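Local coordinates for protein putative thiosugar synthase (Amycolatopsis orientalis, PDB 4N6F) that probably forms 2-thiosugar phosphates with sulphur delivered by a carrier protein, using a ThiG-like TIM barrel that holds its hexose phosphate covalently, at residues A[31-36]-A[219-224]; A[38-43]-A[70-75]; A[88-93]-A[125-130]; A[110-115]-A[160-165]. All blocks are in the same frame, centred on the assembly; numbering follows the deposited sequence.

Overall arrangement
All four contacts belong to one TIM barrel of the ThiG family. Contacts 2, 3 and 4 are nested along the chain inside the loop closed by contact 1. Contacts 1 and 2 share the neighbourhood of helix 36-46, with centres 13 Å apart, and Tyr33 packs against Leu38 and Val39. Contacts 3 and 4 have centres 11 Å apart, and their segments alternate along the chain. Contacts 1 and 4, about 20 Å between centres, face the bound sugar phosphate and are joined by a salt bridge from Glu31 to Lys110. The active site is thus assembled from separate strand ends, while contacts 2 and 3 join elements of the outer layer.

Contact 1 (A[31-36]-A[219-224]); sequences EQYDSV and ALVRAE. With F6R (fructose -6-phosphate), chain F.
The phenol end of Tyr33 presses on a single methyl group of Val221: the distance from Tyr33 OH to Val221 CG2 is 3.2 Å, short for a hydroxyl against a carbon. The same methyl lies 3.4 Å from Tyr33 CZ and meets the ring obliquely, the tyrosine and valine passing alongside with their ends pointing opposite ways. With CG beside the backbone N (chi1 -61°), the tyrosine stretches from the loop after strand 26-28 toward the short helix 218-221. Leu220 adds a lighter touch, its CB 4.3 Å from Tyr33 OH, and otherwise packs on helix 226-245. The polar partner of the hydroxyl lies just before the second segment, where Tyr33 OH is hydrogen-bonded to Asn217 OD1. At the other end of the loop, Glu31 turns to the ligand, with OE1 2.7 Å from O2 of the fructose 6-phosphate and OE2 hydrogen-bonded to Thr83 and Ser85. The loop and the short helix follow the first and last strands of the TIM barrel (26-28 and 213-216). Because the ND2 of Asn217 is itself hydrogen-bonded to the ligand, Tyr33 is a second-shell residue, consistent with its hydroxyl orienting the amide whose other end meets the sugar phosphate.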
loop_
_atom_site.group_PDB
_atom_site.type_symbol
_atom_site.label_atom_id
_atom_site.label_comp_id
_atom_site.label_asym_id
_atom_site.label_seq_id
_atom_site.Cartn_x
_atom_site.Cartn_y
_atom_site.Cartn_z
ATOM N N GLU A 31 8.944 6.387 21.840
ATOM C CA GLU A 31 9.746 6.823 22.996
ATOM C C GLU A 31 9.340 8.192 23.579
ATOM O O GLU A 31 9.573 8.439 24.759
ATOM C CB GLU A 31 11.273 6.739 22.727
ATOM C CG GLU A 31 11.829 7.524 21.540
ATOM C CD GLU A 31 12.190 6.625 20.355
ATOM O OE1 GLU A 31 11.258 6.060 19.752
ATOM O OE2 GLU A 31 13.396 6.492 20.019
ATOM N N GLN A 32 8.703 9.045 22.776
ATOM C CA GLN A 32 8.234 10.356 23.247
ATOM C C GLN A 32 6.783 10.369 23.747
ATOM O O GLN A 32 6.337 11.355 24.317
ATOM C CB GLN A 32 8.400 11.398 22.139
ATOM C CG GLN A 32 9.850 11.653 21.768
ATOM C CD GLN A 32 10.027 12.908 20.933
ATOM O OE1 GLN A 32 9.264 13.157 19.993
ATOM N NE2 GLN A 32 11.041 13.708 21.269
ATOM N N TYR A 33 6.058 9.272 23.550
ATOM C CA TYR A 33 4.653 9.177 23.959
ATOM C C TYR A 33 4.602 9.063 25.488
ATOM O O TYR A 33 5.330 8.248 26.059
ATOM C CB TYR A 33 4.001 7.918 23.365
ATOM C CG TYR A 33 3.931 7.785 21.846
ATOM C CD1 TYR A 33 4.772 8.504 20.989
ATOM C CD2 TYR A 33 3.037 6.886 21.267
ATOM C CE1 TYR A 33 4.700 8.347 19.612
ATOM C CE2 TYR A 33 2.963 6.720 19.897
ATOM C CZ TYR A 33 3.792 7.453 19.069
ATOM O OH TYR A 33 3.701 7.278 17.703
ATOM N N ASP A 34 3.760 9.853 26.156
ATOM C CA ASP A 34 3.584 9.697 27.620
ATOM C C ASP A 34 2.176 9.213 28.036
ATOM O O ASP A 34 1.866 9.157 29.232
ATOM C CB ASP A 34 4.005 10.975 28.389
ATOM C CG ASP A 34 3.026 12.142 28.226
ATOM O OD1 ASP A 34 2.056 12.040 27.441
ATOM O OD2 ASP A 34 3.237 13.179 28.894
ATOM N N SER A 35 1.353 8.848 27.046
ATOM C CA SER A 35 0.001 8.309 27.278
ATOM C C SER A 35 -0.005 6.772 27.150
ATOM O O SER A 35 0.260 6.225 26.069
ATOM C CB SER A 35 -0.990 8.934 26.286
ATOM O OG SER A 35 -2.223 8.228 26.246
ATOM N N VAL A 36 -0.316 6.088 28.251
ATOM C CA VAL A 36 -0.279 4.623 28.308
ATOM C C VAL A 36 -1.329 3.970 27.396
ATOM O O VAL A 36 -1.000 3.042 26.655
ATOM C CB VAL A 36 -0.387 4.108 29.761
ATOM C CG1 VAL A 36 -0.505 2.588 29.808
ATOM C CG2 VAL A 36 0.828 4.556 30.553
ATOM N N ALA A 219 2.933 9.779 11.824
ATOM C CA ALA A 219 1.733 9.383 11.066
ATOM C C ALA A 219 0.592 8.817 11.922
ATOM O O ALA A 219 -0.588 8.979 11.580
ATOM C CB ALA A 219 2.098 8.372 9.998
ATOM N N LEU A 220 0.952 8.119 12.993
ATOM C CA LEU A 220 -0.016 7.578 13.949
ATOM C C LEU A 220 -0.505 8.660 14.901
ATOM O O LEU A 220 -1.703 8.833 15.085
ATOM C CB LEU A 220 0.612 6.437 14.761
ATOM C CG LEU A 220 1.188 5.287 13.935
ATOM C CD1 LEU A 220 1.723 4.181 14.831
ATOM C CD2 LEU A 220 0.134 4.738 12.982
ATOM N N VAL A 221 0.437 9.381 15.496
ATOM C CA VAL A 221 0.128 10.444 16.456
ATOM C C VAL A 221 -0.795 11.500 15.863
ATOM O O VAL A 221 -1.664 12.010 16.563
ATOM C CB VAL A 221 1.420 11.123 16.962
ATOM C CG1 VAL A 221 1.122 12.389 17.760
ATOM C CG2 VAL A 221 2.205 10.153 17.820
ATOM N N ARG A 222 -0.603 11.832 14.586
ATOM C CA ARG A 222 -1.339 12.933 13.960
ATOM C C ARG A 222 -2.509 12.501 13.101
ATOM O O ARG A 222 -3.124 13.340 12.463
ATOM C CB ARG A 222 -0.409 13.828 13.124
ATOM C CG ARG A 222 0.724 14.468 13.917
ATOM C CD ARG A 222 0.817 15.976 13.715
ATOM N NE ARG A 222 1.729 16.387 12.641
ATOM C CZ ARG A 222 2.989 16.813 12.806
ATOM N NH1 ARG A 222 3.554 16.879 14.014
ATOM N NH2 ARG A 222 3.707 17.168 11.743
ATOM N N ALA A 223 -2.823 11.211 13.062
ATOM C CA ALA A 223 -4.023 10.760 12.354
ATOM C C ALA A 223 -5.245 10.999 13.239
ATOM O O ALA A 223 -5.138 10.942 14.454
ATOM C CB ALA A 223 -3.921 9.286 11.981
ATOM N N GLU A 224 -6.398 11.262 12.624
ATOM C CA GLU A 224 -7.651 11.443 13.368
ATOM C C GLU A 224 -7.941 10.212 14.216
ATOM O O GLU A 224 -8.385 10.337 15.348
ATOM C CB GLU A 224 -8.830 11.734 12.436
ATOM C CG GLU A 224 -8.846 13.156 11.892
ATOM C CD GLU A 224 -9.999 13.425 10.927
ATOM O OE1 GLU A 224 -11.098 12.841 11.106
ATOM O OE2 GLU A 224 -9.803 14.236 9.991
HETATM C C1 F6R F . 14.072 7.347 16.634
HETATM C C2 F6R F . 12.625 7.752 16.699
HETATM C C3 F6R F . 12.096 8.978 15.997
HETATM C C4 F6R F . 11.966 8.657 14.507
HETATM C C5 F6R F . 11.080 9.675 13.785
HETATM C C6 F6R F . 10.512 9.097 12.504
HETATM O O2 F6R F . 11.817 7.038 17.297
HETATM O O3 F6R F . 12.894 10.152 16.178
HETATM O O4 F6R F . 13.269 8.666 13.903
HETATM O O5 F6R F . 9.992 10.096 14.605
HETATM O O6 F6R F . 9.838 10.137 11.806
HETATM P P F6R F . 8.253 10.314 11.812
HETATM O O1P F6R F . 7.979 10.904 13.163
HETATM O O2P F6R F . 7.653 8.948 11.622
HETATM O O3P F6R F . 8.054 11.200 10.615
#

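Contact 2 (A[38-43]-A[70-75]); sequences LVRDVL and ADELPL. With CA (calcium ion), chain D.
Arg40 and Leu43, one turn apart on helix 36-46, meet Glu72 and Leu73 in the loop that leads from helix 60-70 to strand 79-83, so the contact joins neighbouring outer elements of the TIM barrel. Its buried, close-packed part is apolar. Leu43 CD1 and Leu73 CD1 are 3.6 Å apart, and the two leucines stand roughly perpendicular. Leu73 also leans on the helix backbone, its CG 4.1 Å from Arg40 CA. The more exposed part is held by ion pairs. Arg40 runs out with CG anti to its own N (chi1 176°), then bends at chi3, and its NH2 makes a salt bridge by donating to Glu72 OE1 at 2.7 Å, nearly along the C-O axis and close to the guanidinium plane. The planes of the two groups are 42° apart. The other side of the guanidinium grips Asp41, NE and NH1 both donating to OD1 from the same face of that carboxylate, which leaves the arginine with an acid on each side and little freedom to turn. Glu72 is divided in the same way between two cations. While OE1 takes the arginine, the other oxygen goes to a calcium ion that is also bound by Asp71, by the carbonyl and a carboxylate oxygen of Asp68, and by three waters; Glu72 OE2 lies 2.3 Å from the metal, and Asp71 OD1 2.5 Å.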
loop_
_atom_site.group_PDB
_atom_site.type_symbol
_atom_site.label_atom_id
_atom_site.label_comp_id
_atom_site.label_asym_id
_atom_site.label_seq_id
_atom_site.Cartn_x
_atom_site.Cartn_y
_atom_site.Cartn_z
ATOM N N LEU A 38 -2.535 5.206 24.627
ATOM C CA LEU A 38 -2.043 5.396 23.265
ATOM C C LEU A 38 -0.992 4.346 22.892
ATOM O O LEU A 38 -1.058 3.749 21.817
ATOM C CB LEU A 38 -1.437 6.796 23.091
ATOM C CG LEU A 38 -0.762 7.083 21.734
ATOM C CD1 LEU A 38 -1.788 7.049 20.606
ATOM C CD2 LEU A 38 -0.013 8.404 21.737
ATOM N N VAL A 39 -0.012 4.150 23.765
ATOM C CA VAL A 39 1.050 3.190 23.502
ATOM C C VAL A 39 0.436 1.806 23.328
ATOM O O VAL A 39 0.686 1.135 22.332
ATOM C CB VAL A 39 2.115 3.186 24.615
ATOM C CG1 VAL A 39 3.084 2.027 24.442
ATOM C CG2 VAL A 39 2.890 4.493 24.612
ATOM N N ARG A 40 -0.391 1.409 24.291
ATOM C CA ARG A 40 -1.063 0.109 24.258
ATOM C C ARG A 40 -1.792 -0.101 22.932
ATOM O O ARG A 40 -1.552 -1.077 22.231
ATOM C CB ARG A 40 -2.050 0.009 25.422
ATOM C CG ARG A 40 -2.894 -1.261 25.475
ATOM C CD ARG A 40 -4.119 -1.033 26.354
ATOM N NE ARG A 40 -5.085 -0.145 25.699
ATOM C CZ ARG A 40 -5.873 0.737 26.316
ATOM N NH1 ARG A 40 -6.704 1.484 25.598
ATOM N NH2 ARG A 40 -5.830 0.903 27.632
ATOM N N ASP A 41 -2.667 0.836 22.583
ATOM C CA ASP A 41 -3.540 0.655 21.426
ATOM C C ASP A 41 -2.755 0.612 20.126
ATOM O O ASP A 41 -3.051 -0.170 19.232
ATOM C CB ASP A 41 -4.587 1.771 21.360
ATOM C CG ASP A 41 -5.625 1.681 22.478
ATOM O OD1 ASP A 41 -5.958 0.559 22.945
ATOM O OD2 ASP A 41 -6.121 2.753 22.883
ATOM N N VAL A 42 -1.744 1.460 20.042
ATOM C CA VAL A 42 -0.918 1.572 18.851
ATOM C C VAL A 42 -0.041 0.329 18.679
ATOM O O VAL A 42 0.047 -0.206 17.579
ATOM C CB VAL A 42 -0.100 2.887 18.892
ATOM C CG1 VAL A 42 1.242 2.758 18.216
ATOM C CG2 VAL A 42 -0.903 4.028 18.277
ATOM N N LEU A 43 0.594 -0.138 19.755
ATOM C CA LEU A 43 1.415 -1.348 19.659
ATOM C C LEU A 43 0.569 -2.586 19.333
ATOM O O LEU A 43 1.000 -3.426 18.540
ATOM C CB LEU A 43 2.254 -1.573 20.918
ATOM C CG LEU A 43 3.405 -0.581 21.154
ATOM C CD1 LEU A 43 4.103 -0.870 22.478
ATOM C CD2 LEU A 43 4.428 -0.590 20.031
ATOM N N ALA A 70 2.572 -2.253 31.737
ATOM C CA ALA A 70 2.844 -3.688 31.849
ATOM C C ALA A 70 1.633 -4.581 32.144
ATOM O O ALA A 70 1.668 -5.760 31.817
ATOM C CB ALA A 70 3.929 -3.935 32.893
ATOM N N ASP A 71 0.575 -4.052 32.761
ATOM C CA ASP A 71 -0.631 -4.871 32.997
ATOM C C ASP A 71 -1.702 -4.684 31.917
ATOM O O ASP A 71 -2.804 -5.216 32.039
ATOM C CB ASP A 71 -1.223 -4.629 34.395
ATOM C CG ASP A 71 -1.831 -3.244 34.558
ATOM O OD1 ASP A 71 -1.728 -2.407 33.640
ATOM O OD2 ASP A 71 -2.426 -2.988 35.621
ATOM N N GLU A 72 -1.379 -3.930 30.873
ATOM C CA GLU A 72 -2.292 -3.737 29.747
ATOM C C GLU A 72 -1.759 -4.269 28.422
ATOM O O GLU A 72 -2.530 -4.454 27.491
ATOM C CB GLU A 72 -2.628 -2.262 29.608
ATOM C CG GLU A 72 -3.514 -1.771 30.729
ATOM C CD GLU A 72 -3.691 -0.279 30.700
ATOM O OE1 GLU A 72 -4.249 0.218 29.701
ATOM O OE2 GLU A 72 -3.276 0.389 31.676
ATOM N N LEU A 73 -0.445 -4.470 28.344
ATOM C CA LEU A 73 0.217 -5.088 27.203
ATOM C C LEU A 73 1.063 -6.241 27.717
ATOM O O LEU A 73 1.634 -6.128 28.793
ATOM C CB LEU A 73 1.167 -4.092 26.527
ATOM C CG LEU A 73 0.790 -3.430 25.214
ATOM C CD1 LEU A 73 2.001 -2.658 24.716
ATOM C CD2 LEU A 73 0.341 -4.423 24.156
ATOM N N PRO A 74 1.170 -7.334 26.944
ATOM C CA PRO A 74 2.122 -8.393 27.286
ATOM C C PRO A 74 3.538 -8.032 26.834
ATOM O O PRO A 74 3.968 -8.445 25.761
ATOM C CB PRO A 74 1.586 -9.603 26.510
ATOM C CG PRO A 74 0.916 -9.018 25.312
ATOM C CD PRO A 74 0.350 -7.690 25.765
ATOM N N LEU A 75 4.260 -7.264 27.646
ATOM C CA LEU A 75 5.589 -6.783 27.254
ATOM C C LEU A 75 6.629 -7.902 27.139
ATOM O O LEU A 75 7.698 -7.696 26.567
ATOM C CB LEU A 75 6.078 -5.689 28.199
ATOM C CG LEU A 75 5.242 -4.404 28.220
ATOM C CD1 LEU A 75 5.743 -3.466 29.304
ATOM C CD2 LEU A 75 5.238 -3.691 26.873
HETATM CA CA CA D . -2.386 0.023 33.788
HETATM O O HOH W 1 -4.849 -1.293 34.159
HETATM O O HOH W 2 -1.780 -0.115 36.041
HETATM O O HOH W 3 -4.315 1.812 34.269
#

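Contact 3 (A[88-93]-A[125-130]); sequences RTKESA and TVEAAR
Lys90, in the first turn of helix 90-104, reaches across to Glu127 and Ala128 on helix 122-134, its neighbour in the outer layer of the TIM barrel. The lysine leaves its helix with CG anti to the backbone N (chi1 161°) and stays extended as far as CE, where a bend at chi4 turns the ammonium group toward the acid. The resulting salt bridge is long: Lys90 NZ to Glu127 OE1 is 3.3 Å, and the hydrogen bond within it is weak. Much of the contact is made by the aliphatic chain, whose CD and CE lie against Glu127 CB. Lys90 CE is 3.6 Å from that carbon, one side chain running across the other, and Lys90 CG is 4.5 Å from Ala128 CB.

The better-formed bonds lie within each segment or its own helix. Thr89 is the N-cap of helix 90-104, and Ser92 N donates to its OG1 at 3.2 Å, fairly straight at 154°, so an amide of the first turn is satisfied by a side chain. Ala93 N is taken by the carbonyl of the same threonine. On the other helix, Ala129 N and Arg130 N are taken by the carbonyls of Thr125 and Val126, and Thr125 OG1 is hydrogen-bonded to the carbonyl of Asp121, one turn back. Arg130 lays one face of its guanidinium over Val126 CG1, on the flank next to helix 147-156. Between the helices, the long, weak bond implies a loose electrostatic pairing at the exposed rim, beside packing by the lysine's aliphatic carbons.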
loop_
_atom_site.group_PDB
_atom_site.type_symbol
_atom_site.label_atom_id
_atom_site.label_comp_id
_atom_site.label_asym_id
_atom_site.label_seq_id
_atom_site.Cartn_x
_atom_site.Cartn_y
_atom_site.Cartn_z
ATOM N N ARG A 88 21.478 14.666 22.239
ATOM C CA ARG A 88 21.659 15.666 21.182
ATOM C C ARG A 88 23.072 15.666 20.571
ATOM O O ARG A 88 23.247 16.073 19.419
ATOM C CB ARG A 88 21.311 17.060 21.718
ATOM C CG ARG A 88 21.062 18.101 20.637
ATOM C CD ARG A 88 20.598 19.437 21.208
ATOM N NE ARG A 88 19.143 19.489 21.388
ATOM C CZ ARG A 88 18.261 19.874 20.461
ATOM N NH1 ARG A 88 18.656 20.261 19.247
ATOM N NH2 ARG A 88 16.961 19.873 20.750
ATOM N N THR A 89 24.071 15.230 21.336
ATOM C CA THR A 89 25.437 15.091 20.832
ATOM C C THR A 89 25.820 13.624 20.746
ATOM O O THR A 89 25.187 12.770 21.369
ATOM C CB THR A 89 26.466 15.780 21.758
ATOM O OG1 THR A 89 26.378 15.223 23.079
ATOM C CG2 THR A 89 26.223 17.281 21.823
ATOM N N LYS A 90 26.879 13.354 19.989
ATOM C CA LYS A 90 27.480 12.024 19.907
ATOM C C LYS A 90 27.890 11.494 21.277
ATOM O O LYS A 90 27.606 10.344 21.616
ATOM C CB LYS A 90 28.693 12.056 18.973
ATOM C CG LYS A 90 29.647 10.886 19.145
ATOM C CD LYS A 90 30.573 10.722 17.951
ATOM C CE LYS A 90 31.714 9.766 18.276
ATOM N NZ LYS A 90 32.978 10.465 18.639
ATOM N N GLU A 91 28.572 12.335 22.056
ATOM C CA GLU A 91 29.033 11.954 23.395
ATOM C C GLU A 91 27.867 11.493 24.254
ATOM O O GLU A 91 27.946 10.484 24.957
ATOM C CB GLU A 91 29.735 13.143 24.080
ATOM N N SER A 92 26.777 12.249 24.195
ATOM C CA SER A 92 25.591 11.951 24.994
ATOM C C SER A 92 24.960 10.615 24.571
ATOM O O SER A 92 24.500 9.841 25.424
ATOM C CB SER A 92 24.585 13.096 24.886
ATOM O OG SER A 92 23.422 12.836 25.661
ATOM N N ALA A 93 24.960 10.351 23.260
ATOM C CA ALA A 93 24.464 9.081 22.719
ATOM C C ALA A 93 25.307 7.903 23.205
ATOM O O ALA A 93 24.764 6.872 23.616
ATOM C CB ALA A 93 24.429 9.120 21.194
ATOM N N THR A 125 27.388 9.335 13.347
ATOM C CA THR A 125 26.705 8.052 13.565
ATOM C C THR A 125 27.670 6.886 13.365
ATOM O O THR A 125 27.674 5.933 14.143
ATOM C CB THR A 125 25.500 7.904 12.608
ATOM O OG1 THR A 125 24.546 8.916 12.914
ATOM C CG2 THR A 125 24.837 6.525 12.729
ATOM N N VAL A 126 28.476 6.970 12.315
ATOM C CA VAL A 126 29.492 5.959 12.022
ATOM C C VAL A 126 30.526 5.857 13.144
ATOM O O VAL A 126 30.878 4.753 13.573
ATOM C CB VAL A 126 30.231 6.262 10.700
ATOM C CG1 VAL A 126 31.466 5.383 10.543
ATOM C CG2 VAL A 126 29.307 6.060 9.514
ATOM N N GLU A 127 31.032 7.004 13.597
ATOM C CA GLU A 127 31.987 7.028 14.716
ATOM C C GLU A 127 31.386 6.397 15.966
ATOM O O GLU A 127 32.007 5.552 16.602
ATOM C CB GLU A 127 32.413 8.464 15.045
ATOM C CG GLU A 127 33.282 9.142 13.997
ATOM C CD GLU A 127 33.381 10.650 14.216
ATOM O OE1 GLU A 127 33.354 11.096 15.391
ATOM O OE2 GLU A 127 33.475 11.391 13.210
ATOM N N ALA A 128 30.170 6.811 16.312
ATOM C CA ALA A 128 29.471 6.247 17.475
ATOM C C ALA A 128 29.266 4.738 17.305
ATOM O O ALA A 128 29.472 3.960 18.246
ATOM C CB ALA A 128 28.135 6.945 17.688
ATOM N N ALA A 129 28.897 4.322 16.096
ATOM C CA ALA A 129 28.642 2.901 15.834
ATOM C C ALA A 129 29.880 2.055 16.082
ATOM O O ALA A 129 29.820 1.055 16.794
ATOM C CB ALA A 129 28.125 2.701 14.414
ATOM N N ARG A 130 31.011 2.461 15.512
ATOM C CA ARG A 130 32.283 1.735 15.711
ATOM C C ARG A 130 32.675 1.627 17.181
ATOM O O ARG A 130 33.107 0.574 17.645
ATOM C CB ARG A 130 33.414 2.408 14.929
ATOM C CG ARG A 130 33.347 2.158 13.434
ATOM C CD ARG A 130 34.337 3.025 12.675
ATOM N NE ARG A 130 34.312 2.725 11.243
ATOM C CZ ARG A 130 34.726 3.542 10.274
ATOM N NH1 ARG A 130 35.217 4.750 10.548
ATOM N NH2 ARG A 130 34.646 3.145 9.009
#

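Contact 4 (A[110-115]-A[160-165]); sequences KLDVRG and ALRVMA. With F6R (fructose -6-phosphate), chain F.
Strands 108-111 and 161-164 run parallel in the TIM barrel but are not adjacent, strand 138-143 lying between them, so the closest CA atoms, those of Lys110 and Arg162, are 9.0 Å apart and side chains make the contact. Arg162, bent at chi2 and chi3, folds its guanidinium under Lys110, whose CG lies 3.4 Å over one face, nearer its edge than its centre. The edge of the same group goes to Asp112: Arg162 NH1 donates to Asp112 OD1 at 2.8 Å on the syn lone pair, with guanidinium and carboxylate planes almost perpendicular. Beyond this, Arg162 NE forms a salt bridge with Glu194, and NH2 bonds the carbonyl of Leu140 and, weakly, that of Leu111, which fixes the rotation of the group.

Asp112 OD1 has a second donor, Arg114 NH2, at 3.1 Å; it arrives from above the carboxylate, 71° out of its plane. Two arginines thus converge on one buried acid. Arg114 also belongs to the sugar site, since its NH2 donates to O4 of the fructose 6-phosphate at 2.7 Å and makes a weaker bond to O3; Asn118 takes its NH1. The network lines the wall beside the lysine that carries the ligand, as expected for a ThiG-like enzyme working through a lysine adduct. Lys110 runs straight to CE before turning at chi4 (-79°), and there its NZ is covalently bonded to C1 of the sugar phosphate at 1.5 Å, with Asp112 OD2 3.1 Å from that same C1.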
loop_
_atom_site.group_PDB
_atom_site.type_symbol
_atom_site.label_atom_id
_atom_site.label_comp_id
_atom_site.label_asym_id
_atom_site.label_seq_id
_atom_site.Cartn_x
_atom_site.Cartn_y
_atom_site.Cartn_z
ATOM N N LYS A 110 18.673 1.324 19.410
ATOM C CA LYS A 110 18.241 2.242 18.368
ATOM C C LYS A 110 19.155 3.428 18.485
ATOM O O LYS A 110 19.046 4.216 19.415
ATOM C CB LYS A 110 16.755 2.563 18.564
ATOM C CG LYS A 110 16.194 3.639 17.664
ATOM C CD LYS A 110 14.704 3.827 17.930
ATOM C CE LYS A 110 14.059 4.888 17.038
ATOM N NZ LYS A 110 14.362 6.227 17.569
ATOM N N LEU A 111 20.113 3.526 17.571
ATOM C CA LEU A 111 21.168 4.526 17.666
ATOM C C LEU A 111 20.832 5.716 16.800
ATOM O O LEU A 111 20.675 5.587 15.576
ATOM C CB LEU A 111 22.504 3.928 17.234
ATOM C CG LEU A 111 23.699 4.881 17.166
ATOM C CD1 LEU A 111 24.028 5.456 18.535
ATOM C CD2 LEU A 111 24.895 4.149 16.583
ATOM N N ASP A 112 20.719 6.874 17.445
ATOM C CA ASP A 112 20.412 8.131 16.785
ATOM C C ASP A 112 21.438 9.185 17.215
ATOM O O ASP A 112 21.652 9.409 18.416
ATOM C CB ASP A 112 19.002 8.587 17.167
ATOM C CG ASP A 112 17.918 7.804 16.449
ATOM O OD1 ASP A 112 17.836 7.897 15.219
ATOM O OD2 ASP A 112 17.123 7.105 17.115
ATOM N N VAL A 113 22.103 9.774 16.225
ATOM C CA VAL A 113 23.023 10.886 16.413
ATOM C C VAL A 113 22.653 11.928 15.364
ATOM O O VAL A 113 22.925 11.743 14.176
ATOM C CB VAL A 113 24.485 10.456 16.214
ATOM C CG1 VAL A 113 25.430 11.626 16.451
ATOM C CG2 VAL A 113 24.831 9.304 17.145
ATOM N N ARG A 114 22.019 13.012 15.802
ATOM C CA ARG A 114 21.446 13.991 14.875
ATOM C C ARG A 114 22.043 15.386 14.994
ATOM O O ARG A 114 22.483 15.795 16.069
ATOM C CB ARG A 114 19.941 14.075 15.087
ATOM C CG ARG A 114 19.292 12.713 15.070
ATOM C CD ARG A 114 17.784 12.793 15.043
ATOM N NE ARG A 114 17.221 11.456 14.905
ATOM C CZ ARG A 114 15.927 11.176 14.860
ATOM N NH1 ARG A 114 15.020 12.149 14.942
ATOM N NH2 ARG A 114 15.538 9.910 14.729
ATOM N N GLY A 115 22.055 16.096 13.867
ATOM C CA GLY A 115 22.324 17.528 13.845
ATOM C C GLY A 115 21.127 18.290 14.391
ATOM O O GLY A 115 20.047 17.719 14.577
ATOM N N ALA A 160 21.052 -3.903 11.606
ATOM C CA ALA A 160 20.123 -3.419 10.596
ATOM C C ALA A 160 20.355 -1.923 10.440
ATOM O O ALA A 160 20.960 -1.291 11.311
ATOM C CB ALA A 160 18.687 -3.683 11.016
ATOM N N LEU A 161 19.889 -1.377 9.323
ATOM C CA LEU A 161 20.065 0.030 8.988
ATOM C C LEU A 161 18.727 0.703 8.885
ATOM O O LEU A 161 17.876 0.260 8.128
ATOM C CB LEU A 161 20.718 0.169 7.612
ATOM C CG LEU A 161 22.129 0.696 7.509
ATOM C CD1 LEU A 161 22.443 0.942 6.042
ATOM C CD2 LEU A 161 22.283 1.986 8.312
ATOM N N ARG A 162 18.543 1.780 9.620
ATOM C CA ARG A 162 17.380 2.627 9.427
ATOM C C ARG A 162 17.807 3.737 8.473
ATOM O O ARG A 162 18.854 4.371 8.671
ATOM C CB ARG A 162 16.875 3.174 10.763
ATOM C CG ARG A 162 16.418 2.084 11.736
ATOM C CD ARG A 162 16.688 2.443 13.197
ATOM N NE ARG A 162 16.115 3.745 13.526
ATOM C CZ ARG A 162 16.697 4.687 14.274
ATOM N NH1 ARG A 162 16.069 5.842 14.461
ATOM N NH2 ARG A 162 17.890 4.505 14.824
ATOM N N VAL A 163 17.011 3.945 7.425
ATOM C CA VAL A 163 17.363 4.863 6.340
ATOM C C VAL A 163 16.249 5.901 6.163
ATOM O O VAL A 163 15.076 5.551 6.106
ATOM C CB VAL A 163 17.595 4.074 5.026
ATOM C CG1 VAL A 163 17.826 5.007 3.855
ATOM C CG2 VAL A 163 18.789 3.139 5.182
ATOM N N MET A 164 16.621 7.178 6.089
ATOM C CA MET A 164 15.643 8.261 6.095
ATOM C C MET A 164 14.937 8.357 4.762
ATOM O O MET A 164 15.580 8.452 3.726
ATOM C CB MET A 164 16.294 9.599 6.437
ATOM C CG MET A 164 15.359 10.799 6.305
ATOM S SD MET A 164 15.964 12.297 7.114
ATOM C CE MET A 164 15.085 12.216 8.662
ATOM N N ALA A 165 13.609 8.312 4.806
ATOM C CA ALA A 165 12.773 8.458 3.624
ATOM C C ALA A 165 12.548 9.932 3.279
ATOM O O ALA A 165 12.661 10.327 2.128
ATOM C CB ALA A 165 11.433 7.765 3.854
HETATM C C1 F6R F . 14.072 7.347 16.634
HETATM C C2 F6R F . 12.625 7.752 16.699
HETATM C C3 F6R F . 12.096 8.978 15.997
HETATM C C4 F6R F . 11.966 8.657 14.507
HETATM C C5 F6R F . 11.080 9.675 13.785
HETATM C C6 F6R F . 10.512 9.097 12.504
HETATM O O2 F6R F . 11.817 7.038 17.297
HETATM O O3 F6R F . 12.894 10.152 16.178
HETATM O O4 F6R F . 13.269 8.666 13.903
HETATM O O5 F6R F . 9.992 10.096 14.605
HETATM O O6 F6R F . 9.838 10.137 11.806
HETATM P P F6R F . 8.253 10.314 11.812
HETATM O O1P F6R F . 7.979 10.904 13.163
HETATM O O2P F6R F . 7.653 8.948 11.622
HETATM O O3P F6R F . 8.054 11.200 10.615
#